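Local coordinates for protein flavoenzyme PA4991 (PDB 5EZ7) that binds one FAD per subunit and probably acts as an FAD-dependent oxidoreductase of the DAO family, although its physiological substrate is unknown, at residues H260-Y270 with E384-A392; E132-D140 with A237-H245. One frame throughout, in Å; residues are numbered along the deposited sequence.

Contact 1. Residues H260-Y270 with E384-A392; sequences HPTRDGQSVWY and EPAWEVAFA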
loop_
_atom_site.group_PDB
_atom_site.type_symbol
_atom_site.label_atom_id
_atom_site.label_comp_id
_atom_site.label_asym_id
_atom_site.label_seq_id
_atom_site.Cartn_x
_atom_site.Cartn_y
_atom_site.Cartn_z
ATOM N N HIS A 260 8.326 10.718 -8.927
ATOM C CA HIS A 260 6.994 11.241 -8.639
ATOM C C HIS A 260 6.831 12.723 -9.069
ATOM O O HIS A 260 7.399 13.598 -8.447
ATOM C CB HIS A 260 6.704 11.029 -7.161
ATOM C CG HIS A 260 6.947 9.609 -6.716
ATOM N ND1 HIS A 260 5.957 8.640 -6.706
ATOM C CD2 HIS A 260 8.083 8.984 -6.327
ATOM C CE1 HIS A 260 6.471 7.488 -6.321
ATOM N NE2 HIS A 260 7.758 7.664 -6.087
ATOM N N PRO A 261 6.049 12.998 -10.141
ATOM C CA PRO A 261 5.734 14.379 -10.540
ATOM C C PRO A 261 5.081 15.192 -9.429
ATOM O O PRO A 261 4.328 14.650 -8.662
ATOM C CB PRO A 261 4.734 14.195 -11.688
ATOM C CG PRO A 261 5.029 12.837 -12.228
ATOM C CD PRO A 261 5.347 12.034 -11.012
ATOM N N THR A 262 5.392 16.477 -9.345
ATOM C CA THR A 262 4.768 17.318 -8.348
ATOM C C THR A 262 3.879 18.320 -9.017
ATOM O O THR A 262 4.019 18.580 -10.207
ATOM C CB THR A 262 5.788 17.996 -7.410
ATOM O OG1 THR A 262 6.805 18.700 -8.149
ATOM C CG2 THR A 262 6.435 16.965 -6.565
ATOM N N ARG A 263 2.937 18.863 -8.249
ATOM C CA ARG A 263 1.965 19.862 -8.790
ATOM C C ARG A 263 2.583 21.081 -9.429
ATOM O O ARG A 263 2.017 21.607 -10.349
ATOM C CB ARG A 263 0.961 20.326 -7.727
ATOM C CG ARG A 263 -0.252 19.415 -7.622
ATOM C CD ARG A 263 -1.215 19.856 -6.534
ATOM N NE ARG A 263 -1.412 18.757 -5.571
ATOM C CZ ARG A 263 -0.878 18.669 -4.344
ATOM N NH1 ARG A 263 -0.091 19.636 -3.849
ATOM N NH2 ARG A 263 -1.152 17.594 -3.576
ATOM N N ASP A 264 3.731 21.523 -8.939
ATOM C CA ASP A 264 4.451 22.666 -9.517
ATOM C C ASP A 264 5.369 22.338 -10.720
ATOM O O ASP A 264 6.167 23.188 -11.110
ATOM C CB ASP A 264 5.297 23.336 -8.438
ATOM C CG ASP A 264 6.421 22.425 -7.917
ATOM O OD1 ASP A 264 6.872 21.464 -8.605
ATOM O OD2 ASP A 264 6.851 22.648 -6.778
ATOM N N GLY A 265 5.299 21.122 -11.276
ATOM C CA GLY A 265 6.051 20.785 -12.501
ATOM C C GLY A 265 7.494 20.284 -12.319
ATOM O O GLY A 265 8.189 20.033 -13.289
ATOM N N GLN A 266 7.932 20.123 -11.077
ATOM C CA GLN A 266 9.159 19.433 -10.779
ATOM C C GLN A 266 8.825 17.963 -10.546
ATOM O O GLN A 266 7.669 17.553 -10.742
ATOM C CB GLN A 266 9.830 20.084 -9.570
ATOM C CG GLN A 266 10.295 21.494 -9.876
ATOM C CD GLN A 266 11.209 22.109 -8.820
ATOM O OE1 GLN A 266 11.663 21.461 -7.863
ATOM N NE2 GLN A 266 11.516 23.378 -9.023
ATOM N N SER A 267 9.853 17.184 -10.191
ATOM C CA SER A 267 9.747 15.771 -9.868
ATOM C C SER A 267 10.428 15.511 -8.592
ATOM O O SER A 267 11.245 16.302 -8.143
ATOM C CB SER A 267 10.466 14.907 -10.875
ATOM O OG SER A 267 10.050 15.247 -12.151
ATOM N N VAL A 268 10.132 14.346 -8.044
ATOM C CA VAL A 268 10.807 13.888 -6.860
ATOM C C VAL A 268 11.255 12.458 -7.112
ATOM O O VAL A 268 10.480 11.639 -7.608
ATOM C CB VAL A 268 9.891 13.938 -5.609
ATOM C CG1 VAL A 268 10.597 13.394 -4.381
ATOM C CG2 VAL A 268 9.423 15.371 -5.346
ATOM N N TRP A 269 12.511 12.191 -6.780
ATOM C CA TRP A 269 13.048 10.841 -6.739
ATOM C C TRP A 269 12.925 10.356 -5.312
ATOM O O TRP A 269 13.485 10.958 -4.404
ATOM C CB TRP A 269 14.547 10.800 -7.106
ATOM C CG TRP A 269 14.879 10.781 -8.552
ATOM C CD1 TRP A 269 14.039 10.513 -9.593
ATOM C CD2 TRP A 269 16.180 10.980 -9.124
ATOM N NE1 TRP A 269 14.731 10.550 -10.778
ATOM C CE2 TRP A 269 16.049 10.835 -10.516
ATOM C CE3 TRP A 269 17.451 11.277 -8.587
ATOM C CZ2 TRP A 269 17.149 10.979 -11.396
ATOM C CZ3 TRP A 269 18.542 11.423 -9.460
ATOM C CH2 TRP A 269 18.377 11.268 -10.843
ATOM N N TYR A 270 12.251 9.239 -5.147
ATOM C CA TYR A 270 11.986 8.626 -3.869
ATOM C C TYR A 270 12.883 7.396 -3.766
ATOM O O TYR A 270 12.828 6.514 -4.639
ATOM C CB TYR A 270 10.505 8.251 -3.851
ATOM C CG TYR A 270 9.905 7.869 -2.534
ATOM C CD1 TYR A 270 10.360 8.389 -1.341
ATOM C CD2 TYR A 270 8.802 7.012 -2.490
ATOM C CE1 TYR A 270 9.768 8.026 -0.124
ATOM C CE2 TYR A 270 8.216 6.651 -1.292
ATOM C CZ TYR A 270 8.704 7.157 -0.103
ATOM O OH TYR A 270 8.116 6.802 1.103
ATOM N N GLU A 384 -2.419 13.180 1.284
ATOM C CA GLU A 384 -1.463 13.678 0.308
ATOM C C GLU A 384 -0.167 12.868 0.380
ATOM O O GLU A 384 0.220 12.417 1.428
ATOM C CB GLU A 384 -1.116 15.135 0.577
ATOM C CG GLU A 384 -2.305 16.097 0.514
ATOM C CD GLU A 384 -1.871 17.565 0.429
ATOM O OE1 GLU A 384 -1.239 17.960 -0.591
ATOM O OE2 GLU A 384 -2.207 18.323 1.375
ATOM N N PRO A 385 0.512 12.685 -0.754
ATOM C CA PRO A 385 1.840 12.083 -0.695
ATOM C C PRO A 385 2.850 12.981 0.028
ATOM O O PRO A 385 2.720 14.171 -0.017
ATOM C CB PRO A 385 2.198 11.945 -2.161
ATOM C CG PRO A 385 1.433 13.033 -2.847
ATOM C CD PRO A 385 0.148 13.103 -2.118
ATOM N N ALA A 386 3.824 12.401 0.707
ATOM C CA ALA A 386 4.877 13.166 1.469
ATOM C C ALA A 386 5.682 14.207 0.619
ATOM O O ALA A 386 6.007 15.294 1.081
ATOM C CB ALA A 386 5.825 12.186 2.133
ATOM N N TRP A 387 5.932 13.885 -0.637
ATOM C CA TRP A 387 6.561 14.823 -1.575
ATOM C C TRP A 387 5.797 16.144 -1.803
ATOM O O TRP A 387 6.432 17.161 -2.161
ATOM C CB TRP A 387 6.927 14.184 -2.930
ATOM C CG TRP A 387 6.087 13.109 -3.448
ATOM C CD1 TRP A 387 5.142 13.201 -4.392
ATOM C CD2 TRP A 387 6.180 11.730 -3.108
ATOM N NE1 TRP A 387 4.594 11.967 -4.632
ATOM C CE2 TRP A 387 5.237 11.047 -3.863
ATOM C CE3 TRP A 387 6.975 11.012 -2.221
ATOM C CZ2 TRP A 387 5.033 9.687 -3.741
ATOM C CZ3 TRP A 387 6.782 9.661 -2.116
ATOM C CH2 TRP A 387 5.826 9.014 -2.860
ATOM N N GLU A 388 4.476 16.161 -1.611
ATOM C CA GLU A 388 3.764 17.435 -1.615
ATOM C C GLU A 388 3.841 18.125 -0.262
ATOM O O GLU A 388 3.964 19.334 -0.204
ATOM C CB GLU A 388 2.329 17.305 -2.147
ATOM C CG GLU A 388 2.270 16.887 -3.628
ATOM C CD GLU A 388 2.800 17.936 -4.633
ATOM O OE1 GLU A 388 3.050 17.541 -5.810
ATOM O OE2 GLU A 388 2.963 19.150 -4.295
ATOM N N VAL A 389 3.861 17.377 0.826
ATOM C CA VAL A 389 3.900 17.989 2.169
ATOM C C VAL A 389 5.323 18.405 2.593
ATOM O O VAL A 389 5.509 19.432 3.245
ATOM C CB VAL A 389 3.276 17.033 3.228
ATOM C CG1 VAL A 389 3.209 17.705 4.603
ATOM C CG2 VAL A 389 1.879 16.563 2.791
ATOM N N ALA A 390 6.323 17.615 2.211
ATOM C CA ALA A 390 7.713 17.838 2.681
ATOM C C ALA A 390 8.393 19.044 2.007
ATOM O O ALA A 390 9.247 19.678 2.583
ATOM C CB ALA A 390 8.560 16.573 2.515
ATOM N N PHE A 391 8.028 19.357 0.782
ATOM C CA PHE A 391 8.592 20.523 0.123
ATOM C C PHE A 391 7.559 21.632 -0.026
ATOM O O PHE A 391 7.935 22.790 -0.224
ATOM C CB PHE A 391 9.162 20.097 -1.227
ATOM C CG PHE A 391 10.122 18.922 -1.132
ATOM C CD1 PHE A 391 11.394 19.085 -0.575
ATOM C CD2 PHE A 391 9.753 17.648 -1.572
ATOM C CE1 PHE A 391 12.278 18.015 -0.476
ATOM C CE2 PHE A 391 10.644 16.577 -1.469
ATOM C CZ PHE A 391 11.907 16.764 -0.924
ATOM N N ALA A 392 6.271 21.293 0.123
ATOM C CA ALA A 392 5.149 22.169 -0.319
ATOM C C ALA A 392 3.816 21.911 0.420
ATOM O O ALA A 392 3.377 22.704 1.246
ATOM C CB ALA A 392 4.941 22.020 -1.832
HETATM O O HOH W 1 3.930 20.781 -6.406
#

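Contact 2. Residues E132-D140 with A237-H245; sequences EDLPPALRD and ATLKPLYAH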
loop_
_atom_site.group_PDB
_atom_site.type_symbol
_atom_site.label_atom_id
_atom_site.label_comp_id
_atom_site.label_asym_id
_atom_site.label_seq_id
_atom_site.Cartn_x
_atom_site.Cartn_y
_atom_site.Cartn_z
ATOM N N GLU A 132 16.819 3.902 -26.805
ATOM C CA GLU A 132 15.705 4.684 -26.281
ATOM C C GLU A 132 14.612 3.767 -25.626
ATOM O O GLU A 132 13.601 4.264 -25.110
ATOM C CB GLU A 132 15.179 5.677 -27.357
ATOM C CG GLU A 132 16.255 6.396 -28.231
ATOM C CD GLU A 132 17.145 7.461 -27.517
ATOM O OE1 GLU A 132 16.895 8.681 -27.673
ATOM O OE2 GLU A 132 18.143 7.107 -26.831
ATOM N N ASP A 133 14.833 2.443 -25.602
ATOM C CA ASP A 133 14.108 1.564 -24.659
ATOM C C ASP A 133 14.568 1.774 -23.185
ATOM O O ASP A 133 13.845 1.347 -22.249
ATOM C CB ASP A 133 14.287 0.076 -24.987
ATOM C CG ASP A 133 13.496 -0.383 -26.218
ATOM O OD1 ASP A 133 13.941 -0.097 -27.349
ATOM O OD2 ASP A 133 12.462 -1.087 -26.043
ATOM N N LEU A 134 15.770 2.372 -22.975
ATOM C CA LEU A 134 16.262 2.656 -21.602
ATOM C C LEU A 134 15.437 3.720 -20.965
ATOM O O LEU A 134 15.000 4.631 -21.662
ATOM C CB LEU A 134 17.698 3.153 -21.577
ATOM C CG LEU A 134 18.750 2.092 -21.917
ATOM C CD1 LEU A 134 20.051 2.695 -22.439
ATOM C CD2 LEU A 134 18.986 1.191 -20.706
ATOM N N PRO A 135 15.239 3.629 -19.625
ATOM C CA PRO A 135 14.615 4.765 -18.905
ATOM C C PRO A 135 15.368 6.092 -19.174
ATOM O O PRO A 135 16.619 6.071 -19.325
ATOM C CB PRO A 135 14.714 4.371 -17.431
ATOM C CG PRO A 135 14.962 2.893 -17.419
ATOM C CD PRO A 135 15.576 2.506 -18.721
ATOM N N PRO A 136 14.622 7.222 -19.272
ATOM C CA PRO A 136 15.222 8.536 -19.557
ATOM C C PRO A 136 16.498 8.871 -18.756
ATOM O O PRO A 136 17.478 9.357 -19.324
ATOM C CB PRO A 136 14.082 9.499 -19.202
ATOM C CG PRO A 136 12.853 8.745 -19.596
ATOM C CD PRO A 136 13.141 7.323 -19.186
ATOM N N ALA A 137 16.479 8.563 -17.459
ATOM C CA ALA A 137 17.606 8.814 -16.561
ATOM C C ALA A 137 18.867 7.960 -16.837
ATOM O O ALA A 137 19.923 8.243 -16.272
ATOM C CB ALA A 137 17.155 8.641 -15.110
ATOM N N LEU A 138 18.746 6.912 -17.656
ATOM C CA LEU A 138 19.871 6.066 -18.051
ATOM C C LEU A 138 20.243 6.149 -19.552
ATOM O O LEU A 138 21.021 5.325 -20.042
ATOM C CB LEU A 138 19.520 4.621 -17.694
ATOM C CG LEU A 138 19.185 4.307 -16.251
ATOM C CD1 LEU A 138 18.841 2.851 -16.156
ATOM C CD2 LEU A 138 20.361 4.605 -15.345
ATOM N N ARG A 139 19.689 7.130 -20.269
ATOM C CA ARG A 139 19.993 7.298 -21.691
ATOM C C ARG A 139 21.350 7.888 -21.959
ATOM O O ARG A 139 21.863 7.711 -23.037
ATOM C CB ARG A 139 18.908 8.097 -22.421
ATOM C CG ARG A 139 17.810 7.204 -22.981
ATOM C CD ARG A 139 16.535 7.969 -23.295
ATOM N NE ARG A 139 15.362 7.093 -23.213
ATOM C CZ ARG A 139 14.097 7.500 -23.158
ATOM N NH1 ARG A 139 13.783 8.790 -23.165
ATOM N NH2 ARG A 139 13.124 6.600 -23.083
ATOM N N ASP A 140 21.931 8.559 -20.978
ATOM C CA ASP A 140 23.260 9.169 -21.080
ATOM C C ASP A 140 24.353 8.222 -21.602
ATOM O O ASP A 140 24.299 7.010 -21.372
ATOM C CB ASP A 140 23.687 9.717 -19.703
ATOM C CG ASP A 140 24.799 10.758 -19.803
ATOM O OD1 ASP A 140 24.460 11.935 -20.076
ATOM O OD2 ASP A 140 25.985 10.392 -19.626
ATOM N N ALA A 237 14.212 20.310 -10.547
ATOM C CA ALA A 237 13.809 20.475 -11.928
ATOM C C ALA A 237 14.552 19.546 -12.906
ATOM O O ALA A 237 14.049 19.257 -13.985
ATOM C CB ALA A 237 14.089 21.943 -12.341
ATOM N N THR A 238 15.769 19.143 -12.563
ATOM C CA THR A 238 16.673 18.454 -13.508
ATOM C C THR A 238 16.471 16.926 -13.552
ATOM O O THR A 238 17.109 16.228 -14.343
ATOM C CB THR A 238 18.180 18.753 -13.172
ATOM O OG1 THR A 238 18.453 18.369 -11.811
ATOM C CG2 THR A 238 18.503 20.217 -13.344
ATOM N N LEU A 239 15.603 16.403 -12.703
ATOM C CA LEU A 239 15.454 14.967 -12.614
ATOM C C LEU A 239 14.799 14.420 -13.892
ATOM O O LEU A 239 14.085 15.126 -14.558
ATOM C CB LEU A 239 14.667 14.552 -11.382
ATOM C CG LEU A 239 15.170 15.142 -10.083
ATOM C CD1 LEU A 239 14.268 14.629 -8.959
ATOM C CD2 LEU A 239 16.627 14.832 -9.802
ATOM N N LYS A 240 15.167 13.202 -14.265
ATOM C CA LYS A 240 14.579 12.506 -15.383
ATOM C C LYS A 240 13.933 11.241 -14.814
ATOM O O LYS A 240 14.430 10.674 -13.820
ATOM C CB LYS A 240 15.630 12.183 -16.435
ATOM C CG LYS A 240 16.290 13.433 -17.004
ATOM C CD LYS A 240 16.898 13.189 -18.378
ATOM C CE LYS A 240 17.598 14.412 -18.972
ATOM N NZ LYS A 240 19.036 14.523 -18.540
ATOM N N PRO A 241 12.806 10.820 -15.417
ATOM C CA PRO A 241 12.088 9.662 -14.868
ATOM C C PRO A 241 12.958 8.365 -14.802
ATOM O O PRO A 241 13.747 8.070 -15.710
ATOM C CB PRO A 241 10.893 9.481 -15.791
ATOM C CG PRO A 241 10.861 10.666 -16.691
ATOM C CD PRO A 241 12.164 11.391 -16.621
ATOM N N LEU A 242 12.778 7.643 -13.705
ATOM C CA LEU A 242 13.483 6.465 -13.384
ATOM C C LEU A 242 12.693 5.621 -12.365
ATOM O O LEU A 242 12.191 6.142 -11.308
ATOM C CB LEU A 242 14.784 6.868 -12.751
ATOM C CG LEU A 242 15.711 5.756 -12.291
ATOM C CD1 LEU A 242 16.029 4.746 -13.418
ATOM C CD2 LEU A 242 16.939 6.448 -11.759
ATOM N N TYR A 243 12.601 4.326 -12.666
ATOM C CA TYR A 243 11.917 3.347 -11.799
ATOM C C TYR A 243 12.782 2.086 -11.800
ATOM O O TYR A 243 12.758 1.342 -12.776
ATOM C CB TYR A 243 10.499 3.067 -12.322
ATOM C CG TYR A 243 9.698 4.340 -12.470
ATOM C CD1 TYR A 243 9.788 5.137 -13.616
ATOM C CD2 TYR A 243 8.889 4.781 -11.440
ATOM C CE1 TYR A 243 9.063 6.320 -13.712
ATOM C CE2 TYR A 243 8.179 5.957 -11.533
ATOM C CZ TYR A 243 8.269 6.724 -12.654
ATOM O OH TYR A 243 7.552 7.900 -12.680
ATOM N N ALA A 244 13.577 1.861 -10.751
ATOM C CA ALA A 244 14.582 0.823 -10.826
ATOM C C ALA A 244 15.113 0.333 -9.488
ATOM O O ALA A 244 15.196 1.091 -8.541
ATOM C CB ALA A 244 15.738 1.303 -11.703
ATOM N N HIS A 245 15.452 -0.950 -9.425
ATOM C CA HIS A 245 16.275 -1.499 -8.348
ATOM C C HIS A 245 17.743 -1.478 -8.824
ATOM O O HIS A 245 18.026 -2.054 -9.865
ATOM C CB HIS A 245 15.915 -2.950 -8.070
ATOM C CG HIS A 245 14.489 -3.184 -7.694
ATOM N ND1 HIS A 245 13.878 -2.571 -6.618
ATOM C CD2 HIS A 245 13.574 -4.044 -8.202
ATOM C CE1 HIS A 245 12.637 -3.010 -6.512
ATOM N NE2 HIS A 245 12.425 -3.895 -7.471
#

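Contact 1. Residues H260-Y270 with E384-A392
The side chain of Glu388 bends at chi2 (-67°), and this turn swings its carboxylate back onto the hairpin turn at Arg263. There Glu388 OE1 accepts from Arg263 N on its syn side, at 2.8 Å and with an N-H...O angle of 158°, while a water bridges Glu388 OE2 to Asp264 N. The guanidinium of Arg263 lies with one face over the same carboxylate; Arg263 NH1 is 3.1 Å from Glu388 OE2, a salt bridge of charge alone, since no N-H points at that oxygen. Arg263 NH2 instead makes a hydrogen-bonded salt bridge to Glu384 OE1 at 3.0 Å, meeting it on the anti side. The indole of Trp387 carries the apolar half: His260 CB sits over its five-membered ring, 3.7 Å from the centroid, and Val268 CG2 packs on Trp387 CB. Tyr270 has CG opposite its backbone N (chi1 -167°), and its ring takes the indole edge-to-face, Trp387 CZ3 over the ring centre. Broad, flat tryptophan suits this place, meeting three side chains at once. The two carboxylates, one on NH1 and one on NH2, probably stabilise the charge of Arg263, so the C-terminal helix is held to the hairpin by both charge and aromatic packing.

Contact 2. Residues E132-D140 with A237-H245
The carbonyl oxygen of Pro241 accepts the backbone N-H of Ala137, Ala137 N to Pro241 O being 3.3 Å, a long bond and the one hydrogen bond between the two segments. The N-H...O angle is 154°, and the donor is tilted 26° from the carbonyl plane. Around it the contact is largely apolar. The rigid rings of Pro136 and Pro241 pack closely, crossing at about a right angle with Pro136 CB 3.7 Å from Pro241 CD, and Pro241 O also lies against the Pro136 ring. Ala137 is small enough to let the backbones approach, its CA lying 4.9 Å from Lys240 CA, and Ala137 CB is 3.8 Å from Leu242 CB. In Leu242, chi1 of 179° sends CG away from the backbone N; CD2 then lies near Ala137 CB, and CD1 meets Pro135 CB and Leu138 CG. Lys240 contributes its CB beside Ala137, while its long chain leads the amine away, as befits a surface residue. Ala137 O is in turn bonded to Trp302 NE1. The contact thus joins the loop between strands 127-129 and 146-149 to the run entering strand 244-246; Pro135 and Leu138 also rest on strand 102-105, and Leu242 on Val257 of strand 255-261.

Contact 1 and contact 2 lie about 18 Å apart, centre to centre, and both reach the same mixed sheet, through strands 255-261 and 244-246, which are neighbours in it and follow each other in the chain. They touch through Trp269, whose NE1 is 3.1 Å from Lys240 O, probably a hydrogen bond, and through Leu239 CD1, 3.7 Å from Trp269 N. The flavin is nearer to contact 1: the side chain of Tyr270 belongs to the FAD pocket, about 4 Å from the cofactor and equally close to that of Gln50, and its hydroxyl is bonded to Lys48 O. In contact 2 the side chain of Leu242 stays about 14 Å from the FAD, making that contact structural packing farther along the sheet.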